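Local coordinates for protein superoxide dismutase [Ni] (Streptomyces coelicolor, PDB 1T6U) that uses a bound nickel ion to catalyse the dismutation of superoxide into hydrogen peroxide and molecular oxygen, working as a hollow, roughly spherical homohexamer, at residues 9-14 against 56-61; 69-74 against 108-113. The protein carries 1 engineered substitution. One frame throughout, in Å; residues are numbered along the deposited sequence.

Contact 1: residues 9-14 against 56-61; sequences YDPAQA and SVLWSD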
loop_
_atom_site.group_PDB
_atom_site.type_symbol
_atom_site.label_atom_id
_atom_site.label_comp_id
_atom_site.label_asym_id
_atom_site.label_seq_id
_atom_site.Cartn_x
_atom_site.Cartn_y
_atom_site.Cartn_z
ATOM N N TYR A 9 -10.509 7.067 -17.881
ATOM C CA TYR A 9 -9.300 7.856 -17.657
ATOM C C TYR A 9 -9.602 9.331 -17.574
ATOM O O TYR A 9 -10.509 9.824 -18.235
ATOM C CB TYR A 9 -8.276 7.734 -18.802
ATOM C CG TYR A 9 -7.812 6.326 -19.080
ATOM C CD1 TYR A 9 -8.529 5.513 -19.924
ATOM C CD2 TYR A 9 -6.679 5.840 -18.471
ATOM C CE1 TYR A 9 -8.080 4.229 -20.152
ATOM C CE2 TYR A 9 -6.224 4.570 -18.696
ATOM C CZ TYR A 9 -6.949 3.774 -19.542
ATOM O OH TYR A 9 -6.523 2.491 -19.797
ATOM N N ASP A 10 -8.798 10.066 -16.805
ATOM C CA ASP A 10 -8.883 11.518 -16.779
ATOM C C ASP A 10 -7.579 12.030 -16.196
ATOM O O ASP A 10 -7.230 11.637 -15.072
ATOM C CB ASP A 10 -10.072 12.000 -15.982
ATOM C CG ASP A 10 -10.405 13.455 -16.179
ATOM O OD1 ASP A 10 -9.478 14.253 -16.332
ATOM O OD2 ASP A 10 -11.597 13.845 -16.184
ATOM N N PRO A 11 -6.869 12.881 -16.925
ATOM C CA PRO A 11 -5.678 13.520 -16.380
ATOM C C PRO A 11 -5.933 14.309 -15.099
ATOM O O PRO A 11 -4.949 14.614 -14.410
ATOM C CB PRO A 11 -5.233 14.469 -17.476
ATOM C CG PRO A 11 -5.811 13.918 -18.714
ATOM C CD PRO A 11 -7.120 13.310 -18.319
ATOM N N ALA A 12 -7.160 14.609 -14.736
ATOM C CA ALA A 12 -7.478 15.205 -13.458
ATOM C C ALA A 12 -6.943 14.443 -12.269
ATOM O O ALA A 12 -6.664 15.028 -11.233
ATOM C CB ALA A 12 -8.984 15.213 -13.273
ATOM N N GLN A 13 -6.768 13.120 -12.329
ATOM C CA GLN A 13 -6.209 12.372 -11.212
ATOM C C GLN A 13 -4.788 12.850 -10.939
ATOM O O GLN A 13 -4.462 13.135 -9.787
ATOM C CB GLN A 13 -6.243 10.847 -11.444
ATOM C CG GLN A 13 -7.628 10.273 -11.698
ATOM C CD GLN A 13 -7.615 8.758 -11.607
ATOM O OE1 GLN A 13 -7.218 8.032 -12.552
ATOM N NE2 GLN A 13 -8.067 8.236 -10.471
ATOM N N ALA A 14 -3.989 12.947 -12.009
ATOM C CA ALA A 14 -2.649 13.492 -11.882
ATOM C C ALA A 14 -2.684 14.957 -11.472
ATOM O O ALA A 14 -1.913 15.398 -10.584
ATOM C CB ALA A 14 -1.896 13.369 -13.205
ATOM N N SER A 56 2.100 8.060 -15.584
ATOM C CA SER A 56 2.639 6.885 -16.241
ATOM C C SER A 56 1.525 6.023 -16.826
ATOM O O SER A 56 1.612 5.510 -17.939
ATOM C CB SER A 56 3.505 6.103 -15.239
ATOM O OG SER A 56 4.176 5.015 -15.907
ATOM N N VAL A 57 0.426 5.826 -16.076
ATOM C CA VAL A 57 -0.708 5.045 -16.548
ATOM C C VAL A 57 -1.339 5.659 -17.789
ATOM O O VAL A 57 -1.703 4.960 -18.736
ATOM C CB VAL A 57 -1.721 4.914 -15.381
ATOM C CG1 VAL A 57 -3.093 4.507 -15.892
ATOM C CG2 VAL A 57 -1.221 3.921 -14.319
ATOM N N LEU A 58 -1.519 6.986 -17.819
ATOM C CA LEU A 58 -2.043 7.572 -19.052
ATOM C C LEU A 58 -1.211 7.145 -20.273
ATOM O O LEU A 58 -1.758 6.765 -21.334
ATOM C CB LEU A 58 -2.056 9.093 -18.955
ATOM C CG LEU A 58 -3.074 9.747 -18.029
ATOM C CD1 LEU A 58 -2.807 11.225 -17.845
ATOM C CD2 LEU A 58 -4.507 9.559 -18.511
ATOM N N TRP A 59 0.104 7.248 -20.067
ATOM C CA TRP A 59 1.096 7.020 -21.122
ATOM C C TRP A 59 1.106 5.567 -21.595
ATOM O O TRP A 59 1.099 5.258 -22.802
ATOM C CB TRP A 59 2.488 7.405 -20.663
ATOM C CG TRP A 59 3.583 7.221 -21.652
ATOM C CD1 TRP A 59 3.663 7.842 -22.884
ATOM C CD2 TRP A 59 4.732 6.387 -21.528
ATOM N NE1 TRP A 59 4.808 7.428 -23.505
ATOM C CE2 TRP A 59 5.488 6.533 -22.701
ATOM C CE3 TRP A 59 5.219 5.523 -20.538
ATOM C CZ2 TRP A 59 6.685 5.842 -22.892
ATOM C CZ3 TRP A 59 6.404 4.843 -20.731
ATOM C CH2 TRP A 59 7.146 5.007 -21.920
ATOM N N SER A 60 1.131 4.651 -20.603
ATOM C CA SER A 60 1.236 3.244 -20.991
ATOM C C SER A 60 -0.096 2.623 -21.361
ATOM O O SER A 60 -0.208 1.727 -22.190
ATOM C CB SER A 60 1.843 2.377 -19.880
ATOM O OG SER A 60 1.049 2.431 -18.683
ATOM N N ASP A 61 -1.171 3.062 -20.706
ATOM C CA ASP A 61 -2.434 2.331 -20.819
ATOM C C ASP A 61 -3.467 3.053 -21.668
ATOM O O ASP A 61 -4.159 2.375 -22.406
ATOM C CB ASP A 61 -2.979 2.087 -19.408
ATOM C CG ASP A 61 -2.156 1.165 -18.527
ATOM O OD1 ASP A 61 -1.033 0.774 -18.863
ATOM O OD2 ASP A 61 -2.663 0.824 -17.424
#

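Contact 2: residues 69-74 against 108-113; sequences EKYPEL and DKIFWE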
loop_
_atom_site.group_PDB
_atom_site.type_symbol
_atom_site.label_atom_id
_atom_site.label_comp_id
_atom_site.label_asym_id
_atom_site.label_seq_id
_atom_site.Cartn_x
_atom_site.Cartn_y
_atom_site.Cartn_z
ATOM N N GLU A 69 2.154 8.501 -33.093
ATOM C CA GLU A 69 2.478 8.977 -34.446
ATOM C C GLU A 69 1.981 10.413 -34.653
ATOM O O GLU A 69 2.715 11.256 -35.209
ATOM C CB GLU A 69 1.915 7.976 -35.456
ATOM C CG GLU A 69 2.759 7.867 -36.720
ATOM C CD GLU A 69 2.085 7.365 -37.964
ATOM O OE1 GLU A 69 2.136 8.091 -38.997
ATOM O OE2 GLU A 69 1.516 6.242 -37.987
ATOM N N LYS A 70 0.771 10.718 -34.180
ATOM C CA LYS A 70 0.198 12.045 -34.309
ATOM C C LYS A 70 0.913 13.098 -33.460
ATOM O O LYS A 70 1.069 14.250 -33.887
ATOM C CB LYS A 70 -1.279 12.080 -33.896
ATOM C CG LYS A 70 -1.796 13.486 -34.190
ATOM C CD LYS A 70 -3.310 13.562 -34.054
ATOM C CE LYS A 70 -3.745 15.023 -34.280
ATOM N NZ LYS A 70 -5.207 15.160 -34.525
ATOM N N TYR A 71 1.327 12.668 -32.297
ATOM C CA TYR A 71 2.021 13.496 -31.331
ATOM C C TYR A 71 3.387 12.907 -31.063
ATOM O O TYR A 71 3.643 12.269 -30.060
ATOM C CB TYR A 71 1.227 13.558 -30.025
ATOM C CG TYR A 71 -0.205 14.021 -30.229
ATOM C CD1 TYR A 71 -1.265 13.129 -30.365
ATOM C CD2 TYR A 71 -0.468 15.389 -30.302
ATOM C CE1 TYR A 71 -2.545 13.599 -30.556
ATOM C CE2 TYR A 71 -1.769 15.868 -30.488
ATOM C CZ TYR A 71 -2.806 14.958 -30.617
ATOM O OH TYR A 71 -4.095 15.407 -30.799
ATOM N N PRO A 72 4.304 13.134 -31.980
ATOM C CA PRO A 72 5.638 12.587 -31.829
ATOM C C PRO A 72 6.421 13.093 -30.623
ATOM O O PRO A 72 7.418 12.470 -30.215
ATOM C CB PRO A 72 6.356 13.027 -33.120
ATOM C CG PRO A 72 5.543 14.171 -33.655
ATOM C CD PRO A 72 4.109 13.911 -33.222
ATOM N N GLU A 73 5.992 14.200 -30.049
ATOM C CA GLU A 73 6.575 14.792 -28.855
ATOM C C GLU A 73 6.031 14.205 -27.576
ATOM O O GLU A 73 6.559 14.536 -26.516
ATOM C CB GLU A 73 6.254 16.301 -28.840
ATOM C CG GLU A 73 4.819 16.610 -28.423
ATOM C CD GLU A 73 3.775 16.710 -29.509
ATOM O OE1 GLU A 73 3.880 16.009 -30.548
ATOM O OE2 GLU A 73 2.839 17.519 -29.267
ATOM N N LEU A 74 5.018 13.378 -27.618
ATOM C CA LEU A 74 4.295 12.901 -26.448
ATOM C C LEU A 74 5.120 12.017 -25.541
ATOM O O LEU A 74 5.114 12.152 -24.320
ATOM C CB LEU A 74 3.026 12.163 -26.917
ATOM C CG LEU A 74 2.150 11.667 -25.761
ATOM C CD1 LEU A 74 1.793 12.770 -24.753
ATOM C CD2 LEU A 74 0.864 11.031 -26.285
ATOM N N ASP A 108 -2.869 16.979 -20.772
ATOM C CA ASP A 108 -4.330 17.073 -20.733
ATOM C C ASP A 108 -4.862 17.603 -22.048
ATOM O O ASP A 108 -5.853 17.120 -22.577
ATOM C CB ASP A 108 -4.742 17.942 -19.543
ATOM C CG ASP A 108 -6.230 18.131 -19.418
ATOM O OD1 ASP A 108 -6.836 17.304 -18.729
ATOM O OD2 ASP A 108 -6.701 19.108 -20.047
ATOM N N LYS A 109 -4.178 18.567 -22.635
ATOM C CA LYS A 109 -4.639 19.140 -23.898
ATOM C C LYS A 109 -4.671 18.058 -24.989
ATOM O O LYS A 109 -5.624 17.902 -25.752
ATOM C CB LYS A 109 -3.757 20.311 -24.294
ATOM C CG LYS A 109 -4.158 20.958 -25.634
ATOM C CD LYS A 109 -3.168 22.064 -26.054
ATOM C CE LYS A 109 -3.476 22.670 -27.414
ATOM N NZ LYS A 109 -2.460 23.677 -27.911
ATOM N N ILE A 110 -3.618 17.262 -25.080
ATOM C CA ILE A 110 -3.527 16.133 -26.042
ATOM C C ILE A 110 -4.578 15.068 -25.747
ATOM O O ILE A 110 -5.331 14.622 -26.616
ATOM C CB ILE A 110 -2.086 15.602 -26.043
ATOM C CG1 ILE A 110 -1.093 16.667 -26.579
ATOM C CG2 ILE A 110 -1.933 14.296 -26.777
ATOM C CD1 ILE A 110 0.350 16.238 -26.514
ATOM N N PHE A 111 -4.657 14.670 -24.454
ATOM C CA PHE A 111 -5.678 13.721 -24.027
ATOM C C PHE A 111 -7.051 14.082 -24.593
ATOM O O PHE A 111 -7.742 13.300 -25.256
ATOM C CB PHE A 111 -5.668 13.620 -22.504
ATOM C CG PHE A 111 -6.734 12.665 -21.986
ATOM C CD1 PHE A 111 -6.488 11.317 -21.875
ATOM C CD2 PHE A 111 -8.013 13.103 -21.642
ATOM C CE1 PHE A 111 -7.476 10.447 -21.414
ATOM C CE2 PHE A 111 -8.984 12.249 -21.151
ATOM C CZ PHE A 111 -8.728 10.892 -21.060
ATOM N N TRP A 112 -7.501 15.305 -24.304
ATOM C CA TRP A 112 -8.881 15.674 -24.728
ATOM C C TRP A 112 -8.953 15.780 -26.234
ATOM O O TRP A 112 -10.014 15.460 -26.767
ATOM C CB TRP A 112 -9.396 16.912 -23.973
ATOM C CG TRP A 112 -9.639 16.531 -22.530
ATOM C CD1 TRP A 112 -8.889 16.905 -21.423
ATOM C CD2 TRP A 112 -10.691 15.697 -22.070
ATOM N NE1 TRP A 112 -9.437 16.335 -20.317
ATOM C CE2 TRP A 112 -10.538 15.598 -20.674
ATOM C CE3 TRP A 112 -11.749 15.024 -22.682
ATOM C CZ2 TRP A 112 -11.409 14.847 -19.874
ATOM C CZ3 TRP A 112 -12.597 14.293 -21.891
ATOM C CH2 TRP A 112 -12.431 14.207 -20.503
ATOM N N GLU A 113 -7.912 16.172 -26.933
ATOM C CA GLU A 113 -7.994 16.104 -28.419
ATOM C C GLU A 113 -8.255 14.677 -28.888
ATOM O O GLU A 113 -9.065 14.361 -29.754
ATOM C CB GLU A 113 -6.706 16.636 -29.049
ATOM C CG GLU A 113 -6.597 18.129 -28.904
ATOM C CD GLU A 113 -5.352 18.778 -29.481
ATOM O OE1 GLU A 113 -4.527 18.090 -30.108
ATOM O OE2 GLU A 113 -5.197 20.013 -29.324
#

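Contact 1: residues 9-14 against 56-61
Tyr9 meets Leu58, Val57 and Asp61 of the helix of residues 56-61 through three parts of its side chain. Nearest the backbone, its CB meets the Leu58 methyl CD2 at 4.2 Å. With chi1 of -58°, CG stands anti to the carbonyl carbon of Tyr9, and from there the ring runs out to Val57 and Asp61. CE2 meets Val57 CG1 at 4.2 Å, the methyl lying at the ring edge, near the ring plane. At the tip, OH stands 3.6 Å from Asp61 CB. The Tyr9 and Asp61 side chains cross at about a right angle, ring and carboxylate planes 82° apart. The other Leu58 methyl, CD1, fits against Pro11, 4.0 Å from its CA, so the two branches of one leucine serve two residues of the loop that leads into helix 12-30. In the four-helix bundle, this contact sets the lead-in to helix 12-30 against helix 34-62 just after the nickel-binding N-terminal loop. The Tyr9 side chain lies about 5 Å from the nickel and close to the side chain of His1, a metal ligand. An alanine in place of Tyr9 would probably open a gap beside Val57 CG1 and Asp61 CB and leave Tyr62, which meets the Tyr9 ring edge-to-face, without its ring partner. Behind the first shell, Asp10 caps helix 12-30: its OD1 accepts from Ala12 N at 2.8 Å, the N-H coming in from above the carboxylate plane. Ser60 OG donates to Asp61 OD1, also from above the plane, and Lys52 of the second subunit forms a salt bridge with the same oxygen. Phe111 of helix 94-115 packs on Tyr9.

Contact 2: residues 69-74 against 108-113
Tyr71 and Ile110 join the turn after helix 65-70 to helix 94-115 of the four-helix bundle, away from the nickel site. Tyr71 is the first residue to leave helical geometry and opens a type I beta turn closed by Leu74 N bonding to Tyr71 O. From CB, which points toward helix 94-115, chi1 of -55° sets CG anti to the carbonyl carbon. The ring and the Ile110 side chain run past one another in opposite senses, with Ile110 CG2 over the ring centre in a CH-pi contact, 3.7 Å from the centroid and only 4° off the normal. On the opposite face lies Lys70 CG, offset toward the rim. Along one side of the ring, CD2 touches Ile110 CD1 at 4.0 Å and CE2 comes within reach of Ile110 CG1. Ile110 CD1 also meets Leu74 CD1 at 4.1 Å and, tip to tip, Glu73 OE2 at 3.9 Å. Beyond CZ the hydroxyl reaches Glu113, whose chain is extended beyond CG; ring and carboxylate planes lie 39° apart. There Tyr71 OH donates to the anti lone pair of Glu113 OE1 at 2.8 Å.

From the N terminus, the nickel-binding loop leads through residues 9-14 into helix 12-30; the chain turns back along helix 34-62, and contact 1 closes this loop of 41 residues at segment 56-61. Helix 65-70 follows, then the turn of residues 71-74, from which the chain runs out through helix 74-89 and back along helix 94-115, where contact 2 closes the second loop. The two loops are in series, neither nested nor crossed, with contact centres 13 Å apart. Segment 108-113 joins them in space: Phe111 packs on Pro11, and Trp112 on Asp10, tying helix 94-115 to the loop before helix 12-30.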